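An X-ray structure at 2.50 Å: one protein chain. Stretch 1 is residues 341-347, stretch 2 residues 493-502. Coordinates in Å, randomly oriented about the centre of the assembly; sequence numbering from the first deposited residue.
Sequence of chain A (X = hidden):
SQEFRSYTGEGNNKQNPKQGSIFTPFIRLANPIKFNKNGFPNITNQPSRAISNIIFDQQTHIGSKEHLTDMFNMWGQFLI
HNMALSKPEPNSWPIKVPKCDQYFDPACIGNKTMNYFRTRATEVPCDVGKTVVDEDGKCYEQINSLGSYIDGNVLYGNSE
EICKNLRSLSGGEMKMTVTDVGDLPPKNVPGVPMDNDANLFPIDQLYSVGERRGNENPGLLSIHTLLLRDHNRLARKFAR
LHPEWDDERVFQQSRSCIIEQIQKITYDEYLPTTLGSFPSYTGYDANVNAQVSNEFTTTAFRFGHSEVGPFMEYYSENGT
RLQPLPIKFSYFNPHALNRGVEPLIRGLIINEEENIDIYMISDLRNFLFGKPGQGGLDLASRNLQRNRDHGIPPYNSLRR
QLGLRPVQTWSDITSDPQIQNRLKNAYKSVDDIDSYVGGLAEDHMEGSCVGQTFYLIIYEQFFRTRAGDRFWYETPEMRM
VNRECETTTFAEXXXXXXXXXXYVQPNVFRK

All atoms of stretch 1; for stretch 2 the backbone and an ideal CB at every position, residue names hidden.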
# COMPACT_ATOMS: atom_id res chain seq x y z
N VAL A 341 -13.87 -14.42 8.40
CA VAL A 341 -12.68 -13.60 8.63
C VAL A 341 -12.09 -13.80 10.02
O VAL A 341 -10.91 -13.51 10.23
CB VAL A 341 -12.99 -12.10 8.44
CG1 VAL A 341 -13.49 -11.83 7.02
CG2 VAL A 341 -14.01 -11.62 9.47
N GLU A 342 -12.88 -14.28 10.98
CA GLU A 342 -12.40 -14.36 12.36
C GLU A 342 -11.12 -15.18 12.49
O GLU A 342 -10.20 -14.73 13.19
CB GLU A 342 -13.50 -14.93 13.26
CG GLU A 342 -14.62 -13.95 13.58
CD GLU A 342 -15.57 -13.74 12.41
OE1 GLU A 342 -15.54 -14.55 11.46
OE2 GLU A 342 -16.35 -12.77 12.45
N PRO A 343 -10.99 -16.35 11.87
CA PRO A 343 -9.73 -17.11 12.02
C PRO A 343 -8.51 -16.36 11.51
O PRO A 343 -7.42 -16.48 12.08
CB PRO A 343 -9.99 -18.39 11.22
CG PRO A 343 -11.48 -18.50 11.14
CD PRO A 343 -11.98 -17.10 11.08
N LEU A 344 -8.66 -15.59 10.43
CA LEU A 344 -7.56 -14.76 9.95
C LEU A 344 -7.22 -13.67 10.95
O LEU A 344 -6.06 -13.50 11.34
CB LEU A 344 -7.91 -14.15 8.59
CG LEU A 344 -7.87 -15.11 7.40
CD1 LEU A 344 -8.61 -14.50 6.22
CD2 LEU A 344 -6.43 -15.44 7.02
N ILE A 345 -8.23 -12.91 11.38
CA ILE A 345 -7.99 -11.80 12.30
C ILE A 345 -7.21 -12.28 13.51
O ILE A 345 -6.26 -11.62 13.95
CB ILE A 345 -9.33 -11.15 12.72
CG1 ILE A 345 -10.11 -10.64 11.51
CG2 ILE A 345 -9.08 -10.02 13.72
CD1 ILE A 345 -9.43 -9.52 10.74
N ARG A 346 -7.59 -13.43 14.07
CA ARG A 346 -6.88 -13.94 15.24
C ARG A 346 -5.40 -14.15 14.93
O ARG A 346 -4.54 -13.80 15.74
CB ARG A 346 -7.52 -15.24 15.72
CG ARG A 346 -8.91 -15.08 16.32
CD ARG A 346 -9.37 -16.37 16.99
NE ARG A 346 -10.80 -16.35 17.29
CZ ARG A 346 -11.76 -16.81 16.49
NH1 ARG A 346 -11.45 -17.35 15.31
NH2 ARG A 346 -13.03 -16.75 16.86
N GLY A 347 -5.10 -14.71 13.76
CA GLY A 347 -3.71 -14.92 13.39
C GLY A 347 -2.97 -13.62 13.14
O GLY A 347 -1.81 -13.47 13.54
N UNK A 493 -12.94 -1.75 16.82
CA UNK A 493 -13.67 -1.99 15.58
C UNK A 493 -13.73 -3.48 15.29
O UNK A 493 -14.74 -3.99 14.80
CB UNK A 493 -13.02 -1.24 14.41
N UNK A 494 -12.64 -4.20 15.58
CA UNK A 494 -12.62 -5.65 15.36
C UNK A 494 -13.69 -6.32 16.20
O UNK A 494 -14.46 -7.16 15.71
CB UNK A 494 -11.25 -6.23 15.69
N UNK A 495 -13.76 -5.97 17.48
CA UNK A 495 -14.75 -6.57 18.37
C UNK A 495 -16.17 -6.25 17.90
O UNK A 495 -17.04 -7.12 17.87
CB UNK A 495 -14.54 -6.08 19.80
N UNK A 496 -16.41 -4.99 17.54
CA UNK A 496 -17.74 -4.58 17.08
C UNK A 496 -18.19 -5.37 15.86
O UNK A 496 -19.39 -5.57 15.67
CB UNK A 496 -17.75 -3.08 16.76
N UNK A 497 -17.25 -5.83 15.03
CA UNK A 497 -17.57 -6.37 13.72
C UNK A 497 -17.33 -7.87 13.61
O UNK A 497 -17.48 -8.43 12.52
CB UNK A 497 -16.75 -5.64 12.65
N UNK A 498 -16.98 -8.54 14.70
CA UNK A 498 -16.66 -9.96 14.67
C UNK A 498 -17.50 -10.72 15.67
O UNK A 498 -18.06 -10.15 16.61
CB UNK A 498 -15.17 -10.19 14.95
N UNK A 499 -17.57 -12.04 15.46
CA UNK A 499 -18.33 -12.94 16.32
C UNK A 499 -17.36 -13.82 17.10
O UNK A 499 -16.57 -14.55 16.50
CB UNK A 499 -19.30 -13.79 15.50
N UNK A 500 -17.43 -13.73 18.43
CA UNK A 500 -16.60 -14.55 19.32
C UNK A 500 -15.14 -14.53 18.89
O UNK A 500 -14.49 -15.57 18.75
CB UNK A 500 -17.11 -15.99 19.35
N UNK A 501 -14.61 -13.32 18.68
CA UNK A 501 -13.25 -13.18 18.17
C UNK A 501 -12.23 -13.66 19.19
O UNK A 501 -11.13 -14.09 18.82
CB UNK A 501 -12.97 -11.72 17.79
N UNK A 502 -12.56 -13.60 20.47
CA UNK A 502 -11.61 -13.93 21.52
C UNK A 502 -10.85 -12.71 22.00
O UNK A 502 -11.20 -11.57 21.72
CB UNK A 502 -10.63 -14.99 21.03

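Position 493 lies on a helix with its ideal CB out of reach of stretch 1 (nothing within 5.5 Å), so the visible atoms scarcely restrict it. It is Val 493.

At 494 the CA-to-CB bond points toward stretch 1, and the ideal CB is 4.8 Å from Ile 345 CG2. A helical residue facing a branched hydrocarbon suggests an apolar side chain; Val, Ile, Leu or Met would all be reasonable. The residue is Ile 494, and its CG2 packs 3.7 Å from Ile 345 CG2.

Positions 495 and 496 are helical and out of reach, leaving the choice open. They are Lys 495 and Arg 496.

At 497 CB points sideways and has no neighbour in stretch 1 within 5.5 Å, so again many residues would do. It is Thr 497, whose OG1 donates to Val 493 O at 2.6 Å.

Position 498 has extended angles (-126/162) and a CB pointing toward stretch 1, 3.8 Å from Glu 342 OE2. A small or polar side chain would suit this setting, whereas an acid would bring like charges together. Thr 498 occupies it. Its hydroxyl does not bond the carboxylate: with chi1 in p, OG1 makes a very short hydrogen bond, 2.5 Å, to Ile 494 O.

At 499 the backbone makes the link: the amide N donates a weak hydrogen bond to Glu 342 OE2 at 3.3 Å. This needs a free N-H, which excludes proline, while the sideways CB leaves the side chain otherwise loosely specified. It is Ser 499, chi1 t.

Position 500 has positive phi and psi (48/51), a conformation favoured by Gly, Asn and Asp. Its carbonyl O accepts from Arg 346 NH2 at 2.7 Å, near the guanidinium plane. Asn 500 fits the angles, and the end of its side chain leads away.

At 501 CB points sideways, 5.0 Å from Glu 342 CG, so a longer apolar chain could reach the helix; Ile, Leu or Met are candidates. Ile 501, chi1 t and chi2 p, brings CD1 to 3.9 Å from Ile 345 CB and over one face of the Arg 346 guanidinium. Its O accepts from Arg 346 NE at 2.7 Å, so Arg 346 grips two successive carbonyls.

Position 502, at 92/-166, would jam a CB against the preceding carbonyl O, which by itself calls for glycine; an ideal CB would also lie 4.0 Å from Arg 346 NE. It is Gly 502.

Stretch 2 (493-502) VIKRTTSNIG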
# COMPACT_ATOMS: atom_id res chain seq x y z
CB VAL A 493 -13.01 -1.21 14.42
CG1 VAL A 493 -13.74 -1.50 13.12
CG2 VAL A 493 -13.01 0.28 14.71
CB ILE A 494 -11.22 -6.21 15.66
CG1 ILE A 494 -10.22 -5.74 14.61
CG2 ILE A 494 -11.24 -7.74 15.70
CD1 ILE A 494 -8.76 -5.92 15.01
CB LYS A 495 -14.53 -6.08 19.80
CG LYS A 495 -13.18 -6.44 20.38
CD LYS A 495 -12.95 -5.73 21.70
CE LYS A 495 -11.58 -6.03 22.29
NZ LYS A 495 -11.38 -5.33 23.59
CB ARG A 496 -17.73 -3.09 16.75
CG ARG A 496 -18.17 -2.20 17.89
CD ARG A 496 -17.46 -0.85 17.89
NE ARG A 496 -17.30 -0.28 16.56
CZ ARG A 496 -16.99 1.00 16.33
NH1 ARG A 496 -16.83 1.84 17.34
NH2 ARG A 496 -16.85 1.44 15.09
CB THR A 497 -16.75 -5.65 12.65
OG1 THR A 497 -15.36 -5.76 12.96
CG2 THR A 497 -17.13 -4.18 12.58
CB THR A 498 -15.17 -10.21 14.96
OG1 THR A 498 -14.81 -9.56 16.18
CG2 THR A 498 -14.32 -9.67 13.83
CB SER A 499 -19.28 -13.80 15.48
OG SER A 499 -19.88 -14.81 16.28
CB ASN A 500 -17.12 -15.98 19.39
CG ASN A 500 -18.54 -16.06 19.92
OD1 ASN A 500 -19.42 -16.65 19.28
ND2 ASN A 500 -18.78 -15.47 21.08
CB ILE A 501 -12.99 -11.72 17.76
CG1 ILE A 501 -11.63 -11.59 17.06
CG2 ILE A 501 -13.05 -10.80 18.97
CD1 ILE A 501 -11.54 -12.32 15.74
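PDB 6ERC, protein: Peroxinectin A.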